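Local coordinates for protein putative TetR transcriptional regulator (Rhodococcus sp., PDB 2I10) that probably binds DNA through an N-terminal helix-turn-helix domain and regulates transcription as a member of the TetR family, at residues 106-110 / 169-173. Residues are numbered along the deposited sequence; the frame is centred on the assembly and turned at random.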
ATOM      1  N   GLY B 106      -7.531   1.379  -0.628  1.00 13.26           N
ATOM      2  CA  GLY B 106      -6.338   1.943  -0.059  1.00 12.55           C
ATOM      3  C   GLY B 106      -6.360   3.414  -0.465  1.00 12.71           C
ATOM      4  O   GLY B 106      -7.334   3.885  -1.095  1.00 11.56           O
ATOM      5  N   CYS B 107      -5.302   4.129  -0.093  1.00 13.34           N
ATOM      6  CA  CYS B 107      -5.209   5.531  -0.408  1.00 14.02           C
ATOM      7  C   CYS B 107      -4.702   5.681  -1.822  1.00 13.98           C
ATOM      8  O   CYS B 107      -4.268   4.715  -2.480  1.00 13.17           O
ATOM      9  CB  CYS B 107      -4.361   6.287   0.588  1.00 16.25           C
ATOM     10  SG  CYS B 107      -2.586   5.969   0.491  1.00 21.98           S
HETATM   11  N   MSE B 108      -4.779   6.890  -2.325  1.00 12.76           N
HETATM   12  CA  MSE B 108      -4.551   7.091  -3.726  1.00 14.18           C
HETATM   13  C   MSE B 108      -3.149   6.704  -4.191  1.00 13.12           C
HETATM   14  O   MSE B 108      -2.970   6.142  -5.274  1.00 14.66           O
HETATM   15  CB  MSE B 108      -4.895   8.527  -4.079  1.00 12.80           C
HETATM   16  CG  MSE B 108      -6.385   8.840  -3.938  1.00 12.54           C
HETATM   17 SE   MSE B 108      -6.716  10.844  -3.816  0.80 19.57          SE
HETATM   18  CE  MSE B 108      -5.739  11.341  -5.452  1.00 21.56           C
ATOM     19  N   THR B 109      -2.130   7.007  -3.425  1.00 11.94           N
ATOM     20  CA  THR B 109      -0.805   6.462  -3.820  1.00 13.20           C
ATOM     21  C   THR B 109      -0.713   4.922  -3.931  1.00 12.78           C
ATOM     22  O   THR B 109      -0.049   4.382  -4.834  1.00 12.26           O
ATOM     23  CB  THR B 109       0.328   7.053  -2.925  1.00 13.18           C
ATOM     24  OG1 THR B 109       0.296   8.468  -3.133  1.00 12.50           O
ATOM     25  CG2 THR B 109       1.775   6.410  -3.203  1.00 11.99           C
ATOM     26  N   VAL B 110      -1.356   4.224  -3.017  1.00 13.53           N
ATOM     27  CA  VAL B 110      -1.469   2.776  -3.147  1.00 13.68           C
ATOM     28  C   VAL B 110      -2.097   2.439  -4.520  1.00 14.33           C
ATOM     29  O   VAL B 110      -1.511   1.699  -5.302  1.00 14.54           O
ATOM     30  CB  VAL B 110      -2.250   2.128  -1.966  1.00 13.66           C
ATOM     31  CG1 VAL B 110      -2.685   0.699  -2.313  1.00 13.89           C
ATOM     32  CG2 VAL B 110      -1.389   2.143  -0.664  1.00 12.29           C
ATOM     33  N   TYR B 169       1.872   3.913   3.909  1.00 26.32           N
ATOM     34  CA  TYR B 169       1.261   3.210   2.792  1.00 26.54           C
ATOM     35  C   TYR B 169       0.950   1.754   3.159  1.00 25.66           C
ATOM     36  O   TYR B 169      -0.068   1.238   2.765  1.00 25.53           O
ATOM     37  CB  TYR B 169       2.173   3.267   1.595  1.00 27.06           C
ATOM     38  CG  TYR B 169       2.411   4.670   1.116  1.00 29.14           C
ATOM     39  CD1 TYR B 169       1.336   5.519   0.813  1.00 27.79           C
ATOM     40  CD2 TYR B 169       3.705   5.166   0.972  1.00 31.38           C
ATOM     41  CE1 TYR B 169       1.562   6.833   0.359  1.00 30.12           C
ATOM     42  CE2 TYR B 169       3.929   6.487   0.521  1.00 31.98           C
ATOM     43  CZ  TYR B 169       2.863   7.303   0.231  1.00 30.10           C
ATOM     44  OH  TYR B 169       3.086   8.594  -0.252  1.00 31.84           O
ATOM     45  N   GLY B 170       1.831   1.117   3.930  1.00 26.13           N
ATOM     46  CA  GLY B 170       1.603  -0.287   4.377  1.00 26.50           C
ATOM     47  C   GLY B 170       0.421  -0.409   5.305  1.00 25.92           C
ATOM     48  O   GLY B 170      -0.396  -1.364   5.188  1.00 25.75           O
ATOM     49  N   LEU B 171       0.307   0.536   6.242  1.00 25.31           N
ATOM     50  CA  LEU B 171      -0.904   0.565   7.097  1.00 26.18           C
ATOM     51  C   LEU B 171      -2.164   0.814   6.274  1.00 25.75           C
ATOM     52  O   LEU B 171      -3.192   0.219   6.554  1.00 26.13           O
ATOM     53  CB  LEU B 171      -0.790   1.599   8.209  1.00 26.54           C
ATOM     54  CG  LEU B 171       0.228   1.285   9.301  1.00 29.11           C
ATOM     55  CD1 LEU B 171       0.665   2.616   9.967  1.00 30.23           C
ATOM     56  CD2 LEU B 171      -0.392   0.367  10.313  1.00 28.39           C
ATOM     57  N   SER B 172      -2.072   1.650   5.226  1.00 25.19           N
ATOM     58  CA  SER B 172      -3.224   1.865   4.322  1.00 27.90           C
ATOM     59  C   SER B 172      -3.658   0.561   3.623  1.00 27.23           C
ATOM     60  O   SER B 172      -4.859   0.250   3.500  1.00 26.86           O
ATOM     61  CB  SER B 172      -2.875   2.911   3.236  1.00 27.59           C
ATOM     62  OG  SER B 172      -3.860   2.910   2.224  1.00 31.47           O
ATOM     63  N   VAL B 173      -2.669  -0.160   3.112  1.00 27.86           N
ATOM     64  CA  VAL B 173      -2.913  -1.458   2.466  1.00 28.07           C
ATOM     65  C   VAL B 173      -3.609  -2.455   3.427  1.00 27.34           C
ATOM     66  O   VAL B 173      -4.583  -3.090   3.062  1.00 28.59           O
ATOM     67  CB  VAL B 173      -1.594  -2.078   1.890  1.00 28.52           C
ATOM     68  CG1 VAL B 173      -1.800  -3.622   1.592  1.00 28.59           C
ATOM     69  CG2 VAL B 173      -1.189  -1.322   0.649  1.00 24.95           C
TER
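Gly-106, with a phi of 77° that favours glycine, brings the chain close to helix 157-177, its CA lying 3.5 Å from Ser-172 OG. At the N-cap position of helix 108-112, the backbone N-H of Cys-107 donates to Ser-172 OG (N to OG 3.0 Å), the one hydrogen bond between the segments. Its SG, in a disulfide with Cys-68, meets the edge of the Tyr-169 ring, 4.0 Å from CD1. Thr-109 covers one face of the tyrosine: its CG2 makes a CH-pi contact 4.0 Å from the ring centroid, while its OG1 and Tyr-169 OH both hydrogen-bond Glu-69. Val-110 completes the apolar side, CG2 touching Val-173 CG2 at 3.7 Å; Val-110 also packs on Thr-109 of the second subunit, and Val-173 on Tyr-169 of that subunit. Buried in the TetR-type C-terminal domain where the second subunit packs against it, the short helix 108-112 is thus tied at its N-cap to helix 157-177 by a hydrogen bond and to Cys-68 by a disulfide, while the Glu-69 carboxylate bridges Thr-109 and Tyr-169.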